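Local coordinates for HAD family phosphatase (Pseudomonas syringae pv. tomato, PDB 2ODA), which is of uncertain biochemical function but belongs to a Pseudomonas-specific subfamily of the haloacid dehalogenase (HAD) superfamily of largely phosphoryl-transferring enzymes, at residues A8-L13 with M98-S103; L17-A22 with D32-L37; L126-L131 with G168-I173. All blocks are in the same frame, centred on the assembly; numbering follows the deposited sequence.

Contact 1: A8-L13 with M98-S103; sequences ALLFGL and MALNVS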
ATOM      1  N   ALA B   8      11.695   5.327   1.752  1.00  9.04           N
ATOM      2  CA  ALA B   8      12.131   4.494   0.633  1.00  8.86           C
ATOM      3  C   ALA B   8      11.826   5.233  -0.667  1.00  7.73           C
ATOM      4  O   ALA B   8      10.868   6.004  -0.729  1.00  8.31           O
ATOM      5  CB  ALA B   8      11.411   3.149   0.647  1.00  8.32           C
ATOM      6  N   LEU B   9      12.640   4.968  -1.683  1.00  6.96           N
ATOM      7  CA  LEU B   9      12.408   5.467  -3.024  1.00  7.48           C
ATOM      8  C   LEU B   9      12.377   4.313  -4.014  1.00  6.99           C
ATOM      9  O   LEU B   9      13.243   3.415  -3.993  1.00  7.68           O
ATOM     10  CB  LEU B   9      13.471   6.499  -3.436  1.00  7.19           C
ATOM     11  CG  LEU B   9      13.679   7.754  -2.575  1.00  8.31           C
ATOM     12  CD1 LEU B   9      14.855   8.573  -3.113  1.00  9.67           C
ATOM     13  CD2 LEU B   9      12.419   8.622  -2.551  1.00  8.26           C
ATOM     14  N   LEU B  10      11.366   4.332  -4.877  1.00  6.15           N
ATOM     15  CA  LEU B  10      11.233   3.363  -5.973  1.00  5.24           C
ATOM     16  C   LEU B  10      11.515   4.060  -7.277  1.00  5.37           C
ATOM     17  O   LEU B  10      11.046   5.183  -7.471  1.00  5.49           O
ATOM     18  CB  LEU B  10       9.812   2.807  -6.006  1.00  4.01           C
ATOM     19  CG  LEU B  10       9.333   2.198  -4.681  1.00  5.64           C
ATOM     20  CD1 LEU B  10       7.909   1.649  -4.877  1.00  5.89           C
ATOM     21  CD2 LEU B  10      10.297   1.099  -4.170  1.00  3.14           C
ATOM     22  N   PHE B  11      12.256   3.402  -8.180  1.00  6.03           N
ATOM     23  CA  PHE B  11      12.576   3.986  -9.492  1.00  6.01           C
ATOM     24  C   PHE B  11      12.204   3.029 -10.604  1.00  6.28           C
ATOM     25  O   PHE B  11      12.496   1.843 -10.527  1.00  6.45           O
ATOM     26  CB  PHE B  11      14.091   4.208  -9.637  1.00  6.10           C
ATOM     27  CG  PHE B  11      14.652   5.267  -8.749  1.00  6.14           C
ATOM     28  CD1 PHE B  11      15.111   4.950  -7.470  1.00  7.65           C
ATOM     29  CD2 PHE B  11      14.783   6.572  -9.207  1.00  8.24           C
ATOM     30  CE1 PHE B  11      15.671   5.950  -6.646  1.00  9.24           C
ATOM     31  CE2 PHE B  11      15.354   7.570  -8.400  1.00  7.57           C
ATOM     32  CZ  PHE B  11      15.799   7.244  -7.122  1.00  7.50           C
ATOM     33  N   GLY B  12      11.595   3.536 -11.666  1.00  6.63           N
ATOM     34  CA  GLY B  12      11.612   2.766 -12.917  1.00  5.65           C
ATOM     35  C   GLY B  12      13.071   2.531 -13.333  1.00  6.18           C
ATOM     36  O   GLY B  12      13.947   3.328 -13.019  1.00  6.51           O
ATOM     37  N   LEU B  13      13.340   1.452 -14.054  1.00  5.68           N
ATOM     38  CA  LEU B  13      14.676   1.231 -14.562  1.00  6.61           C
ATOM     39  C   LEU B  13      14.881   1.860 -15.950  1.00  6.10           C
ATOM     40  O   LEU B  13      15.505   2.933 -16.073  1.00  4.84           O
ATOM     41  CB  LEU B  13      15.030  -0.268 -14.514  1.00  5.81           C
ATOM     42  CG  LEU B  13      16.457  -0.654 -14.943  1.00  7.39           C
ATOM     43  CD1 LEU B  13      17.580  -0.137 -13.975  1.00  4.68           C
ATOM     44  CD2 LEU B  13      16.511  -2.160 -15.114  1.00  5.20           C
HETATM   45  N   MSE B  98       7.913  -4.050   0.086  1.00  8.43           N
HETATM   46  CA  MSE B  98       8.150  -5.241   0.907  1.00 11.35           C
HETATM   47  C   MSE B  98       9.566  -5.786   0.807  1.00 10.86           C
HETATM   48  O   MSE B  98      10.157  -6.191   1.820  1.00 11.11           O
HETATM   49  CB  MSE B  98       7.119  -6.321   0.591  1.00 10.24           C
HETATM   50  CG  MSE B  98       5.737  -5.908   1.088  1.00 10.96           C
HETATM   51 SE   MSE B  98       4.434  -7.308   0.717  1.00 19.56          SE
HETATM   52  CE  MSE B  98       3.825  -6.740  -0.954  1.00 13.60           C
ATOM     53  N   ALA B  99      10.117  -5.759  -0.404  1.00 11.10           N
ATOM     54  CA  ALA B  99      11.503  -6.163  -0.656  1.00 10.89           C
ATOM     55  C   ALA B  99      12.493  -5.280   0.093  1.00 10.60           C
ATOM     56  O   ALA B  99      13.591  -5.725   0.413  1.00 10.20           O
ATOM     57  CB  ALA B  99      11.802  -6.155  -2.167  1.00 10.62           C
ATOM     58  N   LEU B 100      12.105  -4.030   0.369  1.00  9.51           N
ATOM     59  CA  LEU B 100      12.911  -3.097   1.157  1.00  9.72           C
ATOM     60  C   LEU B 100      12.563  -3.110   2.638  1.00 10.01           C
ATOM     61  O   LEU B 100      13.087  -2.300   3.407  1.00  9.78           O
ATOM     62  CB  LEU B 100      12.739  -1.665   0.620  1.00 10.08           C
ATOM     63  CG  LEU B 100      13.263  -1.376  -0.795  1.00  8.77           C
ATOM     64  CD1 LEU B 100      12.858   0.028  -1.233  1.00  9.58           C
ATOM     65  CD2 LEU B 100      14.793  -1.562  -0.859  1.00  9.61           C
ATOM     66  N   ASN B 101      11.675  -4.017   3.045  1.00 10.24           N
ATOM     67  CA  ASN B 101      11.268  -4.154   4.452  1.00 10.66           C
ATOM     68  C   ASN B 101      10.704  -2.846   5.006  1.00 10.53           C
ATOM     69  O   ASN B 101      10.883  -2.535   6.171  1.00 10.51           O
ATOM     70  CB  ASN B 101      12.453  -4.617   5.322  1.00 11.40           C
ATOM     71  CG  ASN B 101      13.026  -5.947   4.862  1.00 14.02           C
ATOM     72  OD1 ASN B 101      12.341  -6.962   4.887  1.00 18.15           O
ATOM     73  ND2 ASN B 101      14.282  -5.940   4.427  1.00 15.13           N
ATOM     74  N   VAL B 102      10.028  -2.084   4.152  1.00  9.80           N
ATOM     75  CA  VAL B 102       9.451  -0.801   4.529  1.00  9.94           C
ATOM     76  C   VAL B 102       8.422  -0.998   5.644  1.00 10.33           C
ATOM     77  O   VAL B 102       7.617  -1.927   5.596  1.00  9.53           O
ATOM     78  CB  VAL B 102       8.849  -0.114   3.265  1.00 10.03           C
ATOM     79  CG1 VAL B 102       7.780   0.890   3.596  1.00 12.20           C
ATOM     80  CG2 VAL B 102       9.982   0.541   2.433  1.00  9.86           C
ATOM     81  N   SER B 103       8.457  -0.133   6.647  1.00 10.39           N
ATOM     82  CA  SER B 103       7.529  -0.293   7.768  1.00 12.28           C
ATOM     83  C   SER B 103       6.225   0.507   7.608  1.00 11.96           C
ATOM     84  O   SER B 103       5.221   0.189   8.254  1.00 12.73           O
ATOM     85  CB  SER B 103       8.230   0.020   9.094  1.00 12.11           C
ATOM     86  OG  SER B 103       8.508   1.416   9.199  1.00 17.11           O
TER

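Contact 2: L17-A22 with D32-L37; sequences LVDFGA and DEHAQL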
ATOM      1  N   LEU B  17      16.226   5.505 -14.684  1.00  4.83           N
ATOM      2  CA  LEU B  17      17.615   5.415 -14.214  1.00  4.71           C
ATOM      3  C   LEU B  17      18.592   5.306 -15.392  1.00  4.22           C
ATOM      4  O   LEU B  17      19.636   5.940 -15.409  1.00  4.69           O
ATOM      5  CB  LEU B  17      17.782   4.201 -13.289  1.00  4.66           C
ATOM      6  CG  LEU B  17      17.052   4.299 -11.935  1.00  6.03           C
ATOM      7  CD1 LEU B  17      17.033   2.921 -11.260  1.00  5.55           C
ATOM      8  CD2 LEU B  17      17.758   5.349 -11.073  1.00  6.42           C
ATOM      9  N   VAL B  18      18.232   4.481 -16.369  1.00  4.12           N
ATOM     10  CA  VAL B  18      19.109   4.183 -17.486  1.00  4.80           C
ATOM     11  C   VAL B  18      18.238   4.238 -18.740  1.00  5.23           C
ATOM     12  O   VAL B  18      17.032   4.480 -18.644  1.00  5.95           O
ATOM     13  CB  VAL B  18      19.749   2.754 -17.355  1.00  5.25           C
ATOM     14  CG1 VAL B  18      20.729   2.651 -16.160  1.00  5.23           C
ATOM     15  CG2 VAL B  18      18.671   1.678 -17.233  1.00  6.32           C
ATOM     16  N   ASP B  19      18.830   3.981 -19.903  1.00  4.50           N
ATOM     17  CA  ASP B  19      18.053   3.778 -21.136  1.00  5.31           C
ATOM     18  C   ASP B  19      17.173   4.980 -21.519  1.00  6.11           C
ATOM     19  O   ASP B  19      15.940   4.867 -21.675  1.00  7.34           O
ATOM     20  CB  ASP B  19      17.243   2.457 -21.074  1.00  5.04           C
ATOM     21  CG  ASP B  19      16.598   2.114 -22.414  1.00  5.34           C
ATOM     22  OD1 ASP B  19      17.095   2.598 -23.450  1.00  5.31           O
ATOM     23  OD2 ASP B  19      15.607   1.381 -22.422  1.00  6.71           O
ATOM     24  N   PHE B  20      17.804   6.139 -21.645  1.00  4.89           N
ATOM     25  CA  PHE B  20      17.091   7.367 -22.031  1.00  5.68           C
ATOM     26  C   PHE B  20      16.261   7.096 -23.291  1.00  5.86           C
ATOM     27  O   PHE B  20      16.794   6.578 -24.290  1.00  5.62           O
ATOM     28  CB  PHE B  20      18.128   8.459 -22.306  1.00  4.72           C
ATOM     29  CG  PHE B  20      17.554   9.818 -22.587  1.00  5.43           C
ATOM     30  CD1 PHE B  20      17.485  10.778 -21.576  1.00  4.28           C
ATOM     31  CD2 PHE B  20      17.115  10.152 -23.860  1.00  4.94           C
ATOM     32  CE1 PHE B  20      16.994  12.069 -21.832  1.00  5.31           C
ATOM     33  CE2 PHE B  20      16.572  11.449 -24.129  1.00  4.24           C
ATOM     34  CZ  PHE B  20      16.519  12.402 -23.094  1.00  4.80           C
ATOM     35  N   GLY B  21      14.972   7.444 -23.242  1.00  5.62           N
ATOM     36  CA  GLY B  21      14.071   7.181 -24.361  1.00  6.29           C
ATOM     37  C   GLY B  21      13.505   5.777 -24.468  1.00  6.81           C
ATOM     38  O   GLY B  21      12.894   5.448 -25.491  1.00  7.20           O
ATOM     39  N   ALA B  22      13.683   4.970 -23.414  1.00  6.74           N
ATOM     40  CA  ALA B  22      13.116   3.598 -23.300  1.00  7.46           C
ATOM     41  C   ALA B  22      13.407   2.755 -24.540  1.00  7.87           C
ATOM     42  O   ALA B  22      12.510   2.112 -25.110  1.00  7.31           O
ATOM     43  CB  ALA B  22      11.572   3.645 -23.031  1.00  9.18           C
ATOM     44  N   ASP B  32      24.233  -2.711 -25.011  1.00  9.15           N
ATOM     45  CA  ASP B  32      25.077  -2.046 -24.005  1.00  8.89           C
ATOM     46  C   ASP B  32      24.887  -0.519 -23.977  1.00  8.53           C
ATOM     47  O   ASP B  32      25.117   0.103 -22.946  1.00  8.19           O
ATOM     48  CB  ASP B  32      26.569  -2.383 -24.235  1.00  8.50           C
ATOM     49  CG  ASP B  32      26.905  -3.855 -23.930  1.00 12.06           C
ATOM     50  OD1 ASP B  32      26.099  -4.561 -23.270  1.00 12.19           O
ATOM     51  OD2 ASP B  32      27.992  -4.302 -24.353  1.00 12.52           O
ATOM     52  N   GLU B  33      24.482   0.077 -25.100  1.00  7.93           N
ATOM     53  CA  GLU B  33      24.275   1.528 -25.139  1.00  9.08           C
ATOM     54  C   GLU B  33      23.119   1.954 -24.228  1.00  7.72           C
ATOM     55  O   GLU B  33      23.133   3.044 -23.688  1.00  7.87           O
ATOM     56  CB  GLU B  33      24.010   2.035 -26.563  1.00  8.61           C
ATOM     57  CG  GLU B  33      25.270   2.229 -27.400  1.00 11.53           C
ATOM     58  CD  GLU B  33      24.969   2.712 -28.818  1.00 12.81           C
ATOM     59  OE1 GLU B  33      23.780   2.991 -29.143  1.00 13.38           O
ATOM     60  OE2 GLU B  33      25.938   2.816 -29.592  1.00 14.61           O
ATOM     61  N   HIS B  34      22.130   1.078 -24.064  1.00  6.78           N
ATOM     62  CA  HIS B  34      20.937   1.390 -23.285  1.00  6.74           C
ATOM     63  C   HIS B  34      21.233   1.449 -21.770  1.00  7.16           C
ATOM     64  O   HIS B  34      20.471   2.032 -20.985  1.00  7.05           O
ATOM     65  CB  HIS B  34      19.875   0.314 -23.531  1.00  6.71           C
ATOM     66  CG  HIS B  34      19.410   0.204 -24.953  1.00  6.88           C
ATOM     67  ND1 HIS B  34      18.553  -0.797 -25.365  1.00  8.89           N
ATOM     68  CD2 HIS B  34      19.659   0.962 -26.049  1.00  6.54           C
ATOM     69  CE1 HIS B  34      18.287  -0.642 -26.652  1.00  7.22           C
ATOM     70  NE2 HIS B  34      18.942   0.420 -27.087  1.00  7.69           N
ATOM     71  N   ALA B  35      22.323   0.827 -21.346  1.00  6.71           N
ATOM     72  CA  ALA B  35      22.671   0.833 -19.930  1.00  7.41           C
ATOM     73  C   ALA B  35      23.275   2.178 -19.446  1.00  7.76           C
ATOM     74  O   ALA B  35      23.527   2.348 -18.245  1.00  8.50           O
ATOM     75  CB  ALA B  35      23.577  -0.363 -19.585  1.00  6.66           C
ATOM     76  N   GLN B  36      23.489   3.134 -20.363  1.00  8.54           N
ATOM     77  CA  GLN B  36      24.003   4.445 -19.971  1.00  8.74           C
ATOM     78  C   GLN B  36      22.987   5.041 -18.988  1.00  8.51           C
ATOM     79  O   GLN B  36      21.778   5.009 -19.237  1.00  6.36           O
ATOM     80  CB  GLN B  36      24.162   5.365 -21.193  1.00 10.11           C
ATOM     81  CG  GLN B  36      24.680   6.804 -20.883  1.00 10.45           C
ATOM     82  CD  GLN B  36      24.672   7.707 -22.120  1.00 11.36           C
ATOM     83  OE1 GLN B  36      24.548   7.232 -23.242  1.00 14.93           O
ATOM     84  NE2 GLN B  36      24.798   9.006 -21.914  1.00 14.57           N
ATOM     85  N   LEU B  37      23.475   5.526 -17.846  1.00  7.46           N
ATOM     86  CA  LEU B  37      22.613   6.301 -16.933  1.00  6.81           C
ATOM     87  C   LEU B  37      22.049   7.582 -17.553  1.00  6.77           C
ATOM     88  O   LEU B  37      22.711   8.230 -18.358  1.00  6.69           O
ATOM     89  CB  LEU B  37      23.409   6.672 -15.684  1.00  7.17           C
ATOM     90  CG  LEU B  37      23.820   5.475 -14.827  1.00  7.68           C
ATOM     91  CD1 LEU B  37      25.095   5.828 -14.008  1.00  9.73           C
ATOM     92  CD2 LEU B  37      22.695   5.043 -13.914  1.00  9.37           C
TER
HETATM   93  O   HOH W   1      20.657   6.375 -21.345  1.00  7.24           O

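Contact 3: L126-L131 with G168-I173; sequences LWTIGL and GVHSVI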
ATOM      1  N   LEU B 126       1.267   5.800  -3.348  1.00  5.92           N
ATOM      2  CA  LEU B 126       2.552   6.503  -3.196  1.00  6.69           C
ATOM      3  C   LEU B 126       2.526   7.949  -3.686  1.00  5.92           C
ATOM      4  O   LEU B 126       1.643   8.355  -4.453  1.00  4.68           O
ATOM      5  CB  LEU B 126       3.682   5.745  -3.928  1.00  6.37           C
ATOM      6  CG  LEU B 126       4.246   4.528  -3.165  1.00  8.97           C
ATOM      7  CD1 LEU B 126       3.362   3.316  -3.381  1.00  9.97           C
ATOM      8  CD2 LEU B 126       5.678   4.192  -3.604  1.00  8.94           C
ATOM      9  N   TRP B 127       3.510   8.722  -3.213  1.00  5.74           N
ATOM     10  CA  TRP B 127       3.901   9.969  -3.861  1.00  5.81           C
ATOM     11  C   TRP B 127       4.541   9.594  -5.194  1.00  5.20           C
ATOM     12  O   TRP B 127       5.194   8.550  -5.314  1.00  5.51           O
ATOM     13  CB  TRP B 127       4.928  10.737  -3.011  1.00  5.74           C
ATOM     14  CG  TRP B 127       4.316  11.429  -1.807  1.00  5.18           C
ATOM     15  CD1 TRP B 127       4.260  10.959  -0.516  1.00  7.73           C
ATOM     16  CD2 TRP B 127       3.693  12.710  -1.800  1.00  4.49           C
ATOM     17  NE1 TRP B 127       3.629  11.888   0.301  1.00  6.19           N
ATOM     18  CE2 TRP B 127       3.264  12.966  -0.467  1.00  7.33           C
ATOM     19  CE3 TRP B 127       3.437  13.667  -2.794  1.00  5.54           C
ATOM     20  CZ2 TRP B 127       2.585  14.141  -0.110  1.00  7.25           C
ATOM     21  CZ3 TRP B 127       2.769  14.844  -2.439  1.00  6.80           C
ATOM     22  CH2 TRP B 127       2.357  15.070  -1.099  1.00  6.89           C
ATOM     23  N   THR B 128       4.360  10.450  -6.196  1.00  5.59           N
ATOM     24  CA  THR B 128       4.947  10.202  -7.533  1.00  5.31           C
ATOM     25  C   THR B 128       5.700  11.403  -8.091  1.00  5.19           C
ATOM     26  O   THR B 128       5.257  12.536  -7.955  1.00  5.71           O
ATOM     27  CB  THR B 128       3.874   9.762  -8.586  1.00  5.45           C
ATOM     28  OG1 THR B 128       2.864  10.768  -8.711  1.00  4.65           O
ATOM     29  CG2 THR B 128       3.197   8.471  -8.157  1.00  5.22           C
ATOM     30  N   ILE B 129       6.841  11.134  -8.720  1.00  4.90           N
ATOM     31  CA  ILE B 129       7.616  12.144  -9.424  1.00  5.29           C
ATOM     32  C   ILE B 129       7.728  11.642 -10.856  1.00  5.47           C
ATOM     33  O   ILE B 129       8.152  10.507 -11.076  1.00  6.35           O
ATOM     34  CB  ILE B 129       9.047  12.335  -8.813  1.00  4.47           C
ATOM     35  CG1 ILE B 129       8.924  12.848  -7.365  1.00  6.12           C
ATOM     36  CG2 ILE B 129       9.944  13.248  -9.743  1.00  4.62           C
ATOM     37  CD1 ILE B 129      10.245  12.800  -6.499  1.00  6.10           C
ATOM     38  N   GLY B 130       7.312  12.477 -11.801  1.00  5.85           N
ATOM     39  CA  GLY B 130       7.391  12.181 -13.221  1.00  5.49           C
ATOM     40  C   GLY B 130       8.619  12.815 -13.849  1.00  5.71           C
ATOM     41  O   GLY B 130       9.108  13.860 -13.392  1.00  5.38           O
ATOM     42  N   LEU B 131       9.125  12.167 -14.894  1.00  6.12           N
ATOM     43  CA  LEU B 131      10.327  12.615 -15.590  1.00  6.70           C
ATOM     44  C   LEU B 131       9.992  13.069 -17.011  1.00  6.98           C
ATOM     45  O   LEU B 131       9.433  12.312 -17.792  1.00  6.86           O
ATOM     46  CB  LEU B 131      11.398  11.497 -15.589  1.00  6.79           C
ATOM     47  CG  LEU B 131      12.016  11.109 -14.229  1.00  6.95           C
ATOM     48  CD1 LEU B 131      13.011   9.940 -14.367  1.00  7.08           C
ATOM     49  CD2 LEU B 131      12.708  12.295 -13.552  1.00  7.13           C
ATOM     50  N   GLY B 168      -2.251  12.551 -12.546  1.00 10.21           N
ATOM     51  CA  GLY B 168      -2.353  12.823 -11.119  1.00  8.55           C
ATOM     52  C   GLY B 168      -0.994  12.802 -10.433  1.00  7.50           C
ATOM     53  O   GLY B 168      -0.915  12.780  -9.216  1.00  7.67           O
ATOM     54  N   VAL B 169       0.085  12.784 -11.212  1.00  7.71           N
ATOM     55  CA  VAL B 169       1.447  12.795 -10.651  1.00  7.45           C
ATOM     56  C   VAL B 169       1.669  14.065  -9.819  1.00  7.84           C
ATOM     57  O   VAL B 169       1.155  15.130 -10.161  1.00  8.35           O
ATOM     58  CB  VAL B 169       2.488  12.679 -11.788  1.00  7.85           C
ATOM     59  CG1 VAL B 169       3.920  12.967 -11.320  1.00  9.36           C
ATOM     60  CG2 VAL B 169       2.378  11.326 -12.467  1.00  8.18           C
ATOM     61  N   HIS B 170       2.458  13.950  -8.745  1.00  7.76           N
ATOM     62  CA  HIS B 170       2.578  14.996  -7.743  1.00  6.76           C
ATOM     63  C   HIS B 170       3.562  16.128  -8.091  1.00  7.46           C
ATOM     64  O   HIS B 170       3.346  17.294  -7.713  1.00  6.85           O
ATOM     65  CB  HIS B 170       2.932  14.338  -6.407  1.00  7.50           C
ATOM     66  CG  HIS B 170       1.854  13.432  -5.899  1.00  6.16           C
ATOM     67  ND1 HIS B 170       1.896  12.064  -6.053  1.00  7.71           N
ATOM     68  CD2 HIS B 170       0.669  13.710  -5.307  1.00  7.57           C
ATOM     69  CE1 HIS B 170       0.798  11.532  -5.538  1.00  7.70           C
ATOM     70  NE2 HIS B 170       0.036  12.511  -5.080  1.00  7.31           N
ATOM     71  N   SER B 171       4.648  15.779  -8.783  1.00  6.88           N
ATOM     72  CA  SER B 171       5.646  16.752  -9.229  1.00  6.63           C
ATOM     73  C   SER B 171       6.278  16.205 -10.498  1.00  6.65           C
ATOM     74  O   SER B 171       6.430  15.003 -10.629  1.00  6.66           O
ATOM     75  CB  SER B 171       6.771  16.945  -8.178  1.00  6.77           C
ATOM     76  OG  SER B 171       6.264  17.381  -6.928  1.00  7.96           O
ATOM     77  N   VAL B 172       6.634  17.101 -11.424  1.00  6.63           N
ATOM     78  CA  VAL B 172       7.370  16.716 -12.626  1.00  6.07           C
ATOM     79  C   VAL B 172       8.661  17.518 -12.735  1.00  6.07           C
ATOM     80  O   VAL B 172       8.672  18.742 -12.546  1.00  6.80           O
ATOM     81  CB  VAL B 172       6.533  16.909 -13.949  1.00  5.98           C
ATOM     82  CG1 VAL B 172       7.336  16.427 -15.169  1.00  5.18           C
ATOM     83  CG2 VAL B 172       5.192  16.128 -13.892  1.00  5.79           C
ATOM     84  N   ILE B 173       9.742  16.814 -13.059  1.00  6.24           N
ATOM     85  CA  ILE B 173      11.066  17.384 -13.216  1.00  6.74           C
ATOM     86  C   ILE B 173      11.693  16.924 -14.536  1.00  6.66           C
ATOM     87  O   ILE B 173      11.279  15.918 -15.119  1.00  5.75           O
ATOM     88  CB  ILE B 173      12.011  17.021 -12.015  1.00  6.49           C
ATOM     89  CG1 ILE B 173      12.080  15.487 -11.804  1.00  7.28           C
ATOM     90  CG2 ILE B 173      11.521  17.775 -10.748  1.00  7.50           C
ATOM     91  CD1 ILE B 173      13.106  15.002 -10.744  1.00  6.93           C
TER

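Contact 1: A8-L13 with M98-S103
L100 and A8 bury the most surface in this contact, with V102 third, and the three form a small apolar cluster where the end of helix 91-99 passes the start of the first core strand, 9-12. The CB of A8 points at the other segment and meets one methyl each of L100 and V102. V102 CG2 comes closest, 3.5 Å from A8 CB, a little tighter than usual for two carbons, and L100 CD1 lies 3.9 Å from A8 CB. The L100 side chain is extended, with CD1 anti to CA (chi2 173°), which carries that methyl forward to the strand. There it also touches the side chain of L10, CD2 of L10 lying 4.0 Å from CD1 of L100, as the two leucines slide past each other in opposite directions.

L100 and V102 are brought to the same alanine by the turn at N101, just past the end of helix 91-99. N101 adopts a positive phi of 57° in a Schellman motif, its N bonded to M98 O at 2.9 Å, and the chain turns so that V102 comes back toward the strand. Around the cluster, L10 packs on C93, A96 and L97 of helix 91-99, V102 also rests on L97, and L100 touches A56 of the adjacent strand 55-58. N101 O also makes a weak hydrogen bond to Q89 NE2 of the second subunit.

The side chains meet across the contact only through methyl groups, so they hold the helix end against this HAD-type parallel sheet by shape and the exclusion of water rather than by directional bonds.

Contact 2: L17-A22 with D32-L37
V18 and L37 pair in a single backbone bridge that closes a hairpin-like excursion just after helix 13-17, a position consistent with the flap that follows the first strand in HAD folds. Their CA atoms are 4.1 Å apart, and the touching parts run 151° from each other. Q36 O takes several contacts: D19 N donates to Q36 O at 3.2 Å, nearly along the C=O axis though the N-H is bent, while V18 CA brings a CA-H...O contact to the same oxygen. In return, L37 CA makes a CA-H...O contact with L17 O. Beside the bridge, V18 CG1 packs against L37 CD2 at 3.8 Å, the two side chains crossing obliquely.

D19 and H34 lie side by side and point the same way. Chi1 of -171° sets CG of D19 anti to the backbone N, and the carboxylate beyond it lies beside the imidazole, the planes 19° apart, with D19 OD1 3.6 Å from H34 CB. The polar bonds of this carboxylate go elsewhere: OD2 to S14 OG and A24 N, OD1 to Q23 N, tying the flap base to helix 13-17 and to the chain that follows. A type II turn from D19 to A22, with G21 at its third position, is closed by A22 N bonding to D19 O. One water finishes the junction, accepting from F20 N at 2.9 Å and donating to Q36 O at 2.8 Å.

Contact 3: L126-L131 with G168-I173
Strands 127-131 and 171-173 are the last two of the six-stranded parallel sheet of this HAD core, joined by a beta-alpha-beta crossover that includes helices 142-147 and 150-167, and they pair from I129 with S171 to L131 with I173. Two nearly straight bonds hold the regular part: G130 N to S171 O at 2.9 Å and I173 N to G130 O at 3.0 Å. On the face carrying I129, L131 and I173, a chi1 of 55° places CG1 of I173, the atom that meets two methyls, I129 CG2 and L131 CD2, each 3.7 Å away. On the other face V169 CG1 comes within 3.5 Å of G130 N, a close approach over a residue with no side chain.

Before the regular pairing begins, H170 lays its imidazole beside T128. The ring nitrogen ND1 accepts from T128 N at 2.9 Å, the donor tilted 22° from the ring plane, and T128 OG1 also hydrogen-bonds to ND1, at 3.1 Å. H170 N bonds to T128 O from above the carbonyl plane, and S171 N adds a weak bond to the same oxygen. W127 then meets the imidazole edge to face: its CE3 lies over one face, 3.5 Å from H170 CG, with the rings at 58°. The other ring nitrogen, NE2, bonds to the C-terminal OXT of P196.

At the start of the edge strand T128 O thus keeps backbone partners, two amides on one oxygen, while the imidazole ND1, not a backbone carbonyl, accepts the amide of T128. Because ND1 acts as acceptor for an amide, the ring proton probably sits on NE2, where the terminal carboxylate would stabilise it.

Contacts 1 and 3 share the parallel sheet, strand 109-112 lying between their strands 9-12 and 127-131; their centres are 16 Å apart, and L10 CD1 packs on L126 CD2 at 3.6 Å. Contact 2 lies in the excursion after helix 13-17, its centre about 21 Å from either of the others. It still touches contact 1: F11 CB lies 3.6 Å from L17 CD1, and L13 O and V18 N, 3.2 Å apart, form a probable hydrogen bond. Contacts 2 and 3 lie on opposite sides of the chain's centre without touching. Along the chain contact 2 is nested inside the loop closed by contact 1 and contact 3 follows, so the flap-like loop leaves a middle strand and the sheet is completed last.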